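Local coordinates for protein sugar kinase (Agrobacterium tumefaciens, PDB 2RBC) that probably phosphorylates a sugar or related hydroxyl-bearing substrate at the expense of ATP, as a ribokinase-like member of the pfkB carbohydrate kinase family, at residues G36-D41 against M68-A73; D41-V46 against L62-G67; I207-P212 against T237-T242; L272-I277 against A304-V309; H279-L284 against R297-A302. One frame throughout, in Å; residues are numbered along the deposited sequence.

Contact 1 of 5, residues G36-D41 against M68-A73; sequences GAAVLD and MASSAA
Ser70, in the first turn of helix 68-78, grips the backbone of Ala37 with two donors. Its hydroxyl OG gives a 2.7 Å hydrogen bond to Ala37 O, lying in the carbonyl plane on a lone pair of the oxygen, with a C=O...OG angle of 132°. The backbone Ser70 N adds a weak second bond to Ala37 O, 3.3 Å long and bent. Both reach the same acceptor because chi1 of -70° sets OG anti to the carbonyl carbon and thus beside the residue's own N.

The remaining contacts are van der Waals ones made by small side chains. Ala69 points its CB at the chain opposite, 3.4 Å from Gly36 N and 3.6 Å from Gly36 CA. Gly36 has phi near 146°, at which a CB would collide with the preceding carbonyl, and the helix start comes down onto its main chain. On the following residue Ala37 CB rests 3.8 Å from Met68 N, the start of the helix, Met68 being a selenomethionine. Next along, Ala38 CB lies 3.6 Å from Ser70 OG. Asp164 takes a hydrogen bond from Ala37 N and a weak one from Ala69 N, so one carboxylate oxygen joins the two segments a second time.

The amides of a first helical turn have no carbonyl of their own helix to bind. Here an external carbonyl and a carboxylate meet two of them, which fixes the start of helix 68-78 against the chain that leads from strand 31-35 into strand 39-45.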
# COMPACT_ATOMS: atom_id res chain seq x y z
N GLY A 36 16.45 2.86 14.38
CA GLY A 36 15.96 1.72 13.62
C GLY A 36 14.95 1.96 12.52
O GLY A 36 15.09 2.83 11.69
N ALA A 37 13.88 1.18 12.56
CA ALA A 37 12.86 1.16 11.51
C ALA A 37 12.00 2.42 11.34
O ALA A 37 11.55 3.00 12.32
CB ALA A 37 11.97 -0.06 11.70
N ALA A 38 11.78 2.76 10.07
CA ALA A 38 10.96 3.89 9.60
C ALA A 38 10.28 3.40 8.33
O ALA A 38 10.94 3.27 7.27
CB ALA A 38 11.83 5.11 9.33
N VAL A 39 8.99 3.11 8.43
CA VAL A 39 8.25 2.32 7.40
C VAL A 39 6.91 3.02 7.17
O VAL A 39 6.23 3.41 8.16
CB VAL A 39 7.92 0.85 7.89
CG1 VAL A 39 7.22 0.02 6.81
CG2 VAL A 39 9.16 0.12 8.38
N LEU A 40 6.52 3.18 5.89
CA LEU A 40 5.16 3.67 5.56
C LEU A 40 4.18 2.51 5.54
O LEU A 40 4.15 1.71 4.61
CB LEU A 40 5.11 4.44 4.25
CG LEU A 40 3.79 5.17 3.94
CD1 LEU A 40 3.57 6.29 4.95
CD2 LEU A 40 3.88 5.73 2.55
N ASP A 41 3.39 2.40 6.60
CA ASP A 41 2.33 1.41 6.68
C ASP A 41 1.02 1.93 6.10
O ASP A 41 0.60 3.03 6.41
CB ASP A 41 2.03 1.02 8.14
CG ASP A 41 3.10 0.11 8.76
OD1 ASP A 41 3.98 -0.40 8.05
OD2 ASP A 41 3.02 -0.10 10.01
N MSE A 68 9.32 -0.08 14.45
CA MSE A 68 9.64 -0.20 15.86
C MSE A 68 10.27 1.06 16.44
O MSE A 68 9.73 1.63 17.36
CB MSE A 68 10.55 -1.40 16.09
CG MSE A 68 9.85 -2.71 15.74
SE MSE A 68 11.12 -4.20 15.80
CE MSE A 68 12.24 -3.80 14.24
N ALA A 69 11.41 1.50 15.90
CA ALA A 69 12.05 2.71 16.46
C ALA A 69 11.19 3.97 16.32
O ALA A 69 11.22 4.86 17.19
CB ALA A 69 13.42 2.97 15.84
N SER A 70 10.48 4.08 15.22
CA SER A 70 9.73 5.31 14.90
C SER A 70 8.56 5.47 15.89
O SER A 70 8.27 6.56 16.35
CB SER A 70 9.20 5.24 13.47
OG SER A 70 10.27 5.35 12.57
N SER A 71 7.89 4.36 16.16
CA SER A 71 6.77 4.35 17.07
C SER A 71 7.22 4.57 18.53
O SER A 71 6.53 5.20 19.32
CB SER A 71 6.06 2.99 16.94
OG SER A 71 5.38 2.87 15.68
N ALA A 72 8.36 3.99 18.89
CA ALA A 72 9.00 4.21 20.18
C ALA A 72 9.31 5.70 20.32
O ALA A 72 9.03 6.30 21.36
CB ALA A 72 10.32 3.36 20.32
N ALA A 73 9.88 6.30 19.27
CA ALA A 73 10.13 7.73 19.26
C ALA A 73 8.85 8.56 19.47
O ALA A 73 8.84 9.51 20.21
CB ALA A 73 10.90 8.17 17.98

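Contact 2 of 5, residues D41-V46 against L62-G67; sequences DTLFRV and LQIAEG
The carboxylates of Asp41 and Glu66 meet with their planes 80° apart, the two side chains crossing at about a right angle. Asp41 OD2 lies 2.4 Å from Glu66 OE2, a distance so short that it should be read with caution. The other oxygens look elsewhere: Asp41 OD1 bonds a glycerol, and Glu66 OE1 accepts from Arg313 N. The third flat group, the amide of Gln63, has Thr42 OG1 almost in its plane, and Gln63 NE2 donates to that oxygen over 3.0 Å at 161°. Arg97 NH2 bonds Gln63 OE1 and so holds the amide from its other end. The side chains of Thr42 and Gln63 run side by side, pointing the same way.

Strands 39-45 and 60-66 are antiparallel neighbours in the four-stranded sheet that, as in ribokinase, probably forms the lid over the sugar site. Asp41 and Ile64 exchange bonds in a hydrogen-bonded pair, with Ile64 N to Asp41 O at 2.9 Å. Leu43 and Leu62 do likewise, Leu43 N reaching Leu62 O at 2.8 Å, while Thr42 and Gln63 between them form a non-hydrogen-bonded pair. On the Asp41 face, Leu43 CD1 touches Ile64 CG2 at 4.0 Å and Leu62 CD2 at 4.2 Å. Across the dimer, Gln63 packs on Thr94 of the second subunit.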
# COMPACT_ATOMS: atom_id res chain seq x y z
N ASP A 41 3.39 2.40 6.60
CA ASP A 41 2.33 1.41 6.68
C ASP A 41 1.02 1.93 6.10
O ASP A 41 0.60 3.03 6.41
CB ASP A 41 2.03 1.02 8.14
CG ASP A 41 3.10 0.11 8.76
OD1 ASP A 41 3.98 -0.40 8.05
OD2 ASP A 41 3.02 -0.10 10.01
N THR A 42 0.35 1.08 5.31
CA THR A 42 -1.03 1.27 4.96
C THR A 42 -1.86 0.17 5.61
O THR A 42 -1.67 -1.04 5.33
CB THR A 42 -1.26 1.33 3.46
OG1 THR A 42 -0.43 2.35 2.93
CG2 THR A 42 -2.71 1.70 3.18
N LEU A 43 -2.74 0.62 6.51
CA LEU A 43 -3.53 -0.24 7.37
C LEU A 43 -4.94 -0.24 6.84
O LEU A 43 -5.58 0.80 6.82
CB LEU A 43 -3.54 0.27 8.83
CG LEU A 43 -2.20 0.64 9.49
CD1 LEU A 43 -2.46 1.04 10.93
CD2 LEU A 43 -1.20 -0.52 9.38
N PHE A 44 -5.40 -1.40 6.37
CA PHE A 44 -6.69 -1.59 5.76
C PHE A 44 -7.54 -2.36 6.76
O PHE A 44 -7.22 -3.50 7.07
CB PHE A 44 -6.59 -2.47 4.50
CG PHE A 44 -5.84 -1.84 3.36
CD1 PHE A 44 -6.51 -1.06 2.43
CD2 PHE A 44 -4.50 -2.10 3.17
CE1 PHE A 44 -5.84 -0.50 1.36
CE2 PHE A 44 -3.83 -1.57 2.06
CZ PHE A 44 -4.50 -0.76 1.19
N ARG A 45 -8.60 -1.73 7.26
CA ARG A 45 -9.47 -2.31 8.29
C ARG A 45 -10.64 -2.98 7.58
O ARG A 45 -11.37 -2.35 6.81
CB ARG A 45 -9.94 -1.21 9.24
CG ARG A 45 -10.26 -1.68 10.62
CD ARG A 45 -10.82 -0.57 11.40
NE ARG A 45 -11.12 -0.97 12.78
CZ ARG A 45 -11.57 -0.14 13.70
NH1 ARG A 45 -11.78 1.12 13.42
NH2 ARG A 45 -11.81 -0.58 14.93
N VAL A 46 -10.75 -4.28 7.77
CA VAL A 46 -11.73 -5.09 7.09
C VAL A 46 -12.58 -5.87 8.13
O VAL A 46 -12.17 -6.00 9.27
CB VAL A 46 -11.06 -6.07 6.13
CG1 VAL A 46 -10.26 -5.30 5.05
CG2 VAL A 46 -10.14 -7.06 6.91
N LEU A 62 -5.77 3.76 6.82
CA LEU A 62 -4.85 4.73 7.43
C LEU A 62 -3.46 4.48 6.91
O LEU A 62 -2.96 3.35 6.98
CB LEU A 62 -4.83 4.58 8.95
CG LEU A 62 -3.92 5.49 9.84
CD1 LEU A 62 -4.37 6.97 9.79
CD2 LEU A 62 -3.82 5.00 11.27
N GLN A 63 -2.85 5.53 6.38
CA GLN A 63 -1.44 5.54 6.06
C GLN A 63 -0.67 6.26 7.13
O GLN A 63 -0.96 7.42 7.44
CB GLN A 63 -1.20 6.19 4.71
CG GLN A 63 -1.82 5.38 3.59
CD GLN A 63 -1.35 5.83 2.21
OE1 GLN A 63 -1.70 6.89 1.75
NE2 GLN A 63 -0.58 4.99 1.54
N ILE A 64 0.28 5.55 7.73
CA ILE A 64 1.02 6.03 8.88
C ILE A 64 2.49 5.59 8.83
O ILE A 64 2.81 4.42 8.61
CB ILE A 64 0.28 5.66 10.24
CG1 ILE A 64 1.00 6.31 11.42
CG2 ILE A 64 0.03 4.15 10.44
CD1 ILE A 64 0.11 6.37 12.68
N ALA A 65 3.40 6.54 9.03
CA ALA A 65 4.81 6.22 9.14
C ALA A 65 5.07 5.73 10.56
O ALA A 65 4.76 6.40 11.55
CB ALA A 65 5.72 7.45 8.83
N GLU A 66 5.58 4.52 10.65
CA GLU A 66 5.82 3.89 11.91
C GLU A 66 6.93 2.84 11.73
O GLU A 66 7.83 3.05 10.96
CB GLU A 66 4.48 3.37 12.50
CG GLU A 66 3.73 2.35 11.65
CD GLU A 66 2.37 2.01 12.22
OE1 GLU A 66 1.96 2.65 13.22
OE2 GLU A 66 1.73 1.08 11.70
N GLY A 67 6.91 1.74 12.47
CA GLY A 67 8.10 0.88 12.57
C GLY A 67 8.56 0.91 14.02
O GLY A 67 8.18 1.80 14.76

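Contact 3 of 5, residues I207-P212 against T237-T242; sequences IVFSEP and TFIAVT
Strands 206-210 and 238-242 are neighbouring parallel strands of the large central sheet, joined through helices 211-218 and 223-233 that cover one of its faces. On that face Ile207 and Ile239 lie side by side and point the same way, their CD1 methyls 3.8 Å apart. The ring of Phe209 is boxed in by both isoleucines: Ile207 CG2, from its own strand, sits 3.4 Å above the ring plane over the centre, while Ile239 CG2 comes in at the edge, 3.9 Å from Phe209 CE2.

The opposite face carries Val208, Ala240 and Thr242. Val208 CG1 meets Thr242 CG2 at 3.6 Å, the side chains crossing at about a right angle. With chi1 at 60°, Thr242 places this methyl anti to its carbonyl carbon, where it faces the valine. Helix 274-287 covers this side, Phe278 touching both residues.

Four backbone bonds knit the strands in parallel register. Ile207 N donates to Phe238 O at 2.8 Å, and Ile207 O accepts from Ala240 N; two residues on, Phe209 N donates to Ala240 O, and Phe209 O accepts from Thr242 N at 2.9 Å. Ser210 then N-caps helix 211-218, its OG also bonded to Asp190. Neighbouring parallel strands linked through covering helices, with hydrophobic side chains on both faces, are typical of the alpha/beta/alpha ribokinase fold.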
# COMPACT_ATOMS: atom_id res chain seq x y z
N ILE A 207 17.63 -4.57 28.44
CA ILE A 207 16.99 -5.21 27.27
C ILE A 207 15.54 -5.55 27.59
O ILE A 207 15.25 -6.09 28.66
CB ILE A 207 17.69 -6.51 26.84
CG1 ILE A 207 19.21 -6.35 26.70
CG2 ILE A 207 17.04 -7.08 25.57
CD1 ILE A 207 19.98 -7.69 26.51
N VAL A 208 14.63 -5.21 26.67
CA VAL A 208 13.23 -5.61 26.81
C VAL A 208 12.98 -6.49 25.63
O VAL A 208 12.92 -6.00 24.50
CB VAL A 208 12.24 -4.43 26.82
CG1 VAL A 208 10.81 -4.95 27.04
CG2 VAL A 208 12.67 -3.35 27.82
N PHE A 209 12.90 -7.80 25.89
CA PHE A 209 12.61 -8.79 24.86
C PHE A 209 11.08 -8.97 24.72
O PHE A 209 10.34 -8.91 25.71
CB PHE A 209 13.18 -10.18 25.23
CG PHE A 209 14.68 -10.26 25.26
CD1 PHE A 209 15.42 -10.36 24.06
CD2 PHE A 209 15.36 -10.34 26.48
CE1 PHE A 209 16.81 -10.50 24.10
CE2 PHE A 209 16.75 -10.46 26.54
CZ PHE A 209 17.49 -10.54 25.35
N SER A 210 10.62 -9.23 23.49
CA SER A 210 9.26 -9.67 23.26
C SER A 210 9.26 -11.15 23.58
O SER A 210 10.30 -11.80 23.53
CB SER A 210 8.87 -9.47 21.78
OG SER A 210 9.75 -10.22 20.96
N GLU A 211 8.09 -11.69 23.89
CA GLU A 211 8.02 -13.12 24.14
C GLU A 211 8.61 -14.02 23.00
O GLU A 211 9.42 -14.93 23.23
CB GLU A 211 6.58 -13.50 24.49
CG GLU A 211 6.41 -14.99 24.61
CD GLU A 211 5.09 -15.35 25.27
OE1 GLU A 211 4.27 -14.45 25.57
OE2 GLU A 211 4.90 -16.57 25.48
N PRO A 212 8.22 -13.77 21.75
CA PRO A 212 8.81 -14.55 20.68
C PRO A 212 10.33 -14.46 20.56
O PRO A 212 10.98 -15.46 20.26
CB PRO A 212 8.16 -13.99 19.43
CG PRO A 212 7.05 -13.21 19.85
CD PRO A 212 7.24 -12.80 21.25
N THR A 237 23.03 -6.85 33.41
CA THR A 237 22.10 -6.16 32.54
C THR A 237 20.70 -6.24 33.13
O THR A 237 20.31 -7.31 33.64
CB THR A 237 22.16 -6.80 31.14
OG1 THR A 237 23.53 -6.86 30.71
CG2 THR A 237 21.34 -6.04 30.08
N PHE A 238 19.95 -5.14 33.09
CA PHE A 238 18.49 -5.18 33.27
C PHE A 238 17.83 -5.98 32.12
O PHE A 238 18.02 -5.66 30.94
CB PHE A 238 17.92 -3.76 33.37
CG PHE A 238 16.43 -3.72 33.53
CD1 PHE A 238 15.61 -3.85 32.42
CD2 PHE A 238 15.84 -3.55 34.79
CE1 PHE A 238 14.24 -3.82 32.56
CE2 PHE A 238 14.48 -3.52 34.92
CZ PHE A 238 13.68 -3.65 33.81
N ILE A 239 17.07 -7.03 32.46
CA ILE A 239 16.40 -7.86 31.47
C ILE A 239 14.91 -7.97 31.77
O ILE A 239 14.52 -8.41 32.84
CB ILE A 239 16.93 -9.30 31.47
CG1 ILE A 239 18.47 -9.35 31.29
CG2 ILE A 239 16.19 -10.16 30.42
CD1 ILE A 239 18.97 -8.92 29.93
N ALA A 240 14.09 -7.59 30.79
CA ALA A 240 12.65 -7.77 30.87
C ALA A 240 12.15 -8.61 29.68
O ALA A 240 12.71 -8.55 28.60
CB ALA A 240 11.92 -6.37 30.90
N VAL A 241 11.12 -9.40 29.91
CA VAL A 241 10.41 -10.04 28.81
C VAL A 241 8.95 -9.64 28.94
O VAL A 241 8.34 -9.85 30.01
CB VAL A 241 10.54 -11.57 28.81
CG1 VAL A 241 9.85 -12.17 27.56
CG2 VAL A 241 12.04 -12.02 28.85
N THR A 242 8.40 -9.03 27.87
CA THR A 242 6.97 -8.65 27.86
C THR A 242 6.15 -9.79 27.29
O THR A 242 6.63 -10.54 26.43
CB THR A 242 6.72 -7.38 27.06
OG1 THR A 242 7.14 -7.60 25.70
CG2 THR A 242 7.49 -6.21 27.67

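Contact 4 of 5, residues L272-I277 against A304-V309; sequences LAAGDI and ALKCTV
Lys306 stretches across from the end of helix 292-307 and bends round the start of helix 274-287. Its chain sets out with CG anti to the backbone N (chi1 -175°) and then turns at each of the next three torsions, which curls the ammonium group back onto a main-chain oxygen. Ile277 lies across it at about a right angle, with Ile277 CG1 3.9 Å from Lys306 CG. Further out, Lys306 CE passes 3.7 Å from Ala274 N. At the tip, NZ makes a weak hydrogen bond of 2.9 Å to Leu272 O, and it also donates to Asp270 O and Gly312 O. Three carbonyl oxygens thus accept from the ammonium group and probably help to stabilise its charge.

Beside the lysine, Cys307 SG comes up against the methyl of Ala274, 3.5 Å from its CB. Ala273 occupies the N-cap position, and its carbonyl O starts the helix by accepting from Ile277 N at 3.0 Å.

The sequence from Asp270 to Asp276, DTLAAGD, closely resembles the DTxGAGD signature, whose GAGD part forms the anion hole in ribokinase relatives, and probably does so here. A cation held partly by carbonyls of this loop is reminiscent of the monovalent-cation site of ribokinase.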
# COMPACT_ATOMS: atom_id res chain seq x y z
N LEU A 272 -1.13 -3.57 17.21
CA LEU A 272 0.01 -3.13 16.40
C LEU A 272 0.72 -1.98 17.11
O LEU A 272 0.07 -1.03 17.51
CB LEU A 272 -0.49 -2.73 15.00
CG LEU A 272 0.54 -2.36 13.94
CD1 LEU A 272 1.55 -3.47 13.71
CD2 LEU A 272 -0.20 -1.99 12.64
N ALA A 273 2.04 -2.08 17.28
CA ALA A 273 2.87 -1.01 17.92
C ALA A 273 2.83 -0.97 19.46
O ALA A 273 3.43 -0.08 20.05
CB ALA A 273 2.54 0.39 17.33
N ALA A 274 2.11 -1.89 20.09
CA ALA A 274 1.93 -1.89 21.55
C ALA A 274 3.29 -1.97 22.23
O ALA A 274 3.62 -1.16 23.09
CB ALA A 274 1.02 -3.06 21.98
N GLY A 275 4.11 -2.92 21.78
CA GLY A 275 5.49 -3.11 22.29
C GLY A 275 6.36 -1.90 22.09
O GLY A 275 7.13 -1.52 22.96
N ASP A 276 6.20 -1.23 20.96
CA ASP A 276 6.91 0.02 20.70
C ASP A 276 6.54 1.16 21.65
O ASP A 276 7.40 1.92 22.12
CB ASP A 276 6.66 0.49 19.27
CG ASP A 276 7.00 -0.58 18.23
OD1 ASP A 276 7.97 -1.32 18.48
OD2 ASP A 276 6.31 -0.67 17.19
N ILE A 277 5.26 1.28 21.93
CA ILE A 277 4.84 2.28 22.90
C ILE A 277 5.44 1.93 24.26
O ILE A 277 5.88 2.82 24.99
CB ILE A 277 3.29 2.40 22.95
CG1 ILE A 277 2.76 3.36 21.86
CG2 ILE A 277 2.82 2.93 24.33
CD1 ILE A 277 3.33 3.21 20.40
N ALA A 304 -1.22 -0.54 26.96
CA ALA A 304 -2.64 -0.92 27.09
C ALA A 304 -3.57 0.12 26.46
O ALA A 304 -4.45 -0.21 25.67
CB ALA A 304 -3.00 -1.20 28.59
N LEU A 305 -3.35 1.39 26.78
CA LEU A 305 -4.14 2.45 26.22
C LEU A 305 -4.08 2.42 24.70
O LEU A 305 -5.13 2.50 24.04
CB LEU A 305 -3.71 3.82 26.76
CG LEU A 305 -4.26 4.17 28.16
CD1 LEU A 305 -3.39 5.27 28.78
CD2 LEU A 305 -5.62 4.68 28.03
N LYS A 306 -2.88 2.27 24.16
CA LYS A 306 -2.72 2.32 22.72
C LYS A 306 -3.49 1.18 22.04
O LYS A 306 -3.96 1.34 20.91
CB LYS A 306 -1.24 2.22 22.36
CG LYS A 306 -0.91 2.37 20.87
CD LYS A 306 -0.20 1.14 20.36
CE LYS A 306 -1.12 -0.05 20.20
NZ LYS A 306 -2.13 0.14 19.08
N CYS A 307 -3.65 0.07 22.74
CA CYS A 307 -4.33 -1.12 22.18
C CYS A 307 -5.82 -0.96 21.96
O CYS A 307 -6.42 -1.72 21.19
CB CYS A 307 -4.07 -2.38 23.04
SG CYS A 307 -2.40 -3.02 22.93
N THR A 308 -6.41 0.06 22.58
CA THR A 308 -7.84 0.31 22.48
C THR A 308 -8.25 1.16 21.31
O THR A 308 -9.43 1.42 21.14
CB THR A 308 -8.34 0.95 23.79
OG1 THR A 308 -7.76 2.25 23.95
CG2 THR A 308 -7.98 0.06 24.96
N VAL A 309 -7.29 1.60 20.49
CA VAL A 309 -7.51 2.45 19.33
C VAL A 309 -6.97 1.78 18.06
O VAL A 309 -5.82 1.36 18.01
CB VAL A 309 -6.79 3.80 19.53
CG1 VAL A 309 -6.93 4.73 18.33
CG2 VAL A 309 -7.35 4.49 20.78

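Contact 5 of 5, residues H279-L284 against R297-A302; sequences HGTFAL and RLSSVA. With SO4 (sulfate ion), chain B.
Ser299 presses its hydroxyl against the backbone of Phe282 without bonding to it. Ser299 OG lies 3.2 Å from Phe282 N, but the angle is too poor for a hydrogen bond; the hydroxyl is satisfied within its own helix by Ala295 O. It is also 3.4 Å from Phe282 CB and lies near the plane of the phenyl ring, at its edge. With Phe282 CG anti to the backbone N (chi1 -175°), the ring is carried past the hydroxyl toward the central sheet, where it meets the ring of Phe238.

Thr281 is the other half of the interface and points toward the partner helix. Its CG2 methyl settles 3.5 Å from Ser299 CA and 3.7 Å from CD2 of Leu298, whose side-chain end reaches in toward the threonine. Thr281 OG1 faces the methyl of Ala302, 3.6 Å from its CB, and is bonded to Ile277 O one turn back.

Helices 274-287 and 292-307 form an antiparallel helical hairpin on one side of the ribokinase fold's central sheet, next to strand 206-210. Segments 279-284 and 297-302 run at 153° to each other with their axes 8.2 Å apart, consistent with the small residues Thr281, Ser299 and Ala302 where they meet. Met79 is touched by both Thr281 and Leu298.

On the outer flank Arg297 extends from CG to NE and uses the edge of its guanidinium: Arg297 NH2 donates to sulfate O2 at 2.9 Å. Gln261 binds both Arg297 NE and the sulfate, to which Arg332 also donates; the ion probably comes from the crystallisation liquor.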
# COMPACT_ATOMS: atom_id res chain seq x y z
N HIS A 279 8.28 0.28 24.83
CA HIS A 279 9.74 0.53 24.81
C HIS A 279 10.11 2.01 24.91
O HIS A 279 11.04 2.39 25.63
CB HIS A 279 10.36 -0.07 23.55
CG HIS A 279 10.17 -1.55 23.47
ND1 HIS A 279 9.88 -2.19 22.29
CD2 HIS A 279 10.17 -2.50 24.43
CE1 HIS A 279 9.70 -3.49 22.53
NE2 HIS A 279 9.88 -3.70 23.82
N GLY A 280 9.39 2.83 24.17
CA GLY A 280 9.63 4.26 24.18
C GLY A 280 9.33 4.83 25.56
O GLY A 280 10.09 5.65 26.04
N THR A 281 8.23 4.42 26.18
CA THR A 281 7.88 4.88 27.53
C THR A 281 8.96 4.46 28.51
O THR A 281 9.38 5.22 29.38
CB THR A 281 6.48 4.30 27.97
OG1 THR A 281 5.46 4.75 27.04
CG2 THR A 281 6.10 4.76 29.36
N PHE A 282 9.43 3.22 28.35
CA PHE A 282 10.40 2.66 29.25
C PHE A 282 11.72 3.38 29.13
O PHE A 282 12.37 3.67 30.11
CB PHE A 282 10.57 1.16 28.98
CG PHE A 282 11.48 0.49 29.96
CD1 PHE A 282 10.99 0.07 31.19
CD2 PHE A 282 12.83 0.33 29.67
CE1 PHE A 282 11.83 -0.50 32.12
CE2 PHE A 282 13.68 -0.27 30.61
CZ PHE A 282 13.17 -0.68 31.84
N ALA A 283 12.13 3.66 27.90
CA ALA A 283 13.32 4.41 27.62
C ALA A 283 13.28 5.82 28.20
O ALA A 283 14.24 6.27 28.84
CB ALA A 283 13.58 4.45 26.14
N LEU A 284 12.16 6.51 28.02
CA LEU A 284 11.95 7.77 28.70
C LEU A 284 11.98 7.62 30.23
O LEU A 284 12.63 8.42 30.87
CB LEU A 284 10.68 8.47 28.21
CG LEU A 284 10.32 9.83 28.85
CD1 LEU A 284 11.39 10.86 28.56
CD2 LEU A 284 8.95 10.29 28.35
N ARG A 297 5.31 -0.42 35.10
CA ARG A 297 3.89 -0.05 35.19
C ARG A 297 3.46 1.02 34.20
O ARG A 297 2.46 0.84 33.50
CB ARG A 297 3.54 0.47 36.59
CG ARG A 297 3.35 -0.61 37.58
CD ARG A 297 3.37 -0.08 38.96
NE ARG A 297 3.01 -1.13 39.89
CZ ARG A 297 2.71 -0.93 41.16
NH1 ARG A 297 2.76 0.29 41.69
NH2 ARG A 297 2.35 -1.94 41.91
N LEU A 298 4.19 2.13 34.15
CA LEU A 298 3.87 3.21 33.25
C LEU A 298 3.87 2.75 31.79
O LEU A 298 2.96 3.10 31.03
CB LEU A 298 4.85 4.38 33.43
CG LEU A 298 4.56 5.70 32.72
CD1 LEU A 298 3.37 6.47 33.32
CD2 LEU A 298 5.84 6.54 32.64
N SER A 299 4.90 1.98 31.41
CA SER A 299 5.03 1.46 30.06
C SER A 299 3.90 0.51 29.71
O SER A 299 3.37 0.54 28.58
CB SER A 299 6.36 0.74 29.91
OG SER A 299 7.43 1.58 30.28
N SER A 300 3.52 -0.33 30.68
CA SER A 300 2.42 -1.25 30.53
C SER A 300 1.09 -0.54 30.30
O SER A 300 0.33 -0.91 29.40
CB SER A 300 2.27 -2.15 31.76
OG SER A 300 3.39 -3.02 31.86
N VAL A 301 0.80 0.46 31.13
CA VAL A 301 -0.44 1.19 30.98
C VAL A 301 -0.49 1.94 29.65
O VAL A 301 -1.52 1.95 28.97
CB VAL A 301 -0.69 2.14 32.21
CG1 VAL A 301 -1.94 3.01 32.01
CG2 VAL A 301 -0.83 1.29 33.49
N ALA A 302 0.62 2.57 29.29
CA ALA A 302 0.69 3.29 28.03
C ALA A 302 0.40 2.36 26.86
O ALA A 302 -0.41 2.68 25.97
CB ALA A 302 2.05 3.95 27.87
S SO4 B . -0.22 -4.33 40.61
O1 SO4 B . -0.57 -4.11 42.01
O2 SO4 B . 1.19 -4.08 40.40
O3 SO4 B . -0.47 -5.72 40.21
O4 SO4 B . -1.02 -3.39 39.82

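How the contacts relate
From the N terminus, contact 1 closes the loop between segments 36-41 and 68-73, and contact 2 is nested inside it, the two sharing Asp41 on strand 39-45; a probable Val39 N to Glu66 O hydrogen bond extends the pairing between them. Contact 3 follows in series, joining two strands of the central sheet, its centre about 26 Å from that of contact 2. Contact 4 then closes the helical hairpin and encloses contact 5 on the same two helices. Met68 and Ser71 pack on Asp276, tying contact 1 to contact 4; Leu43 meets Leu272, linking the four-stranded sheet to contact 4. Phe238 against Phe282 joins the sheet of contact 3 to the hairpin at contact 5.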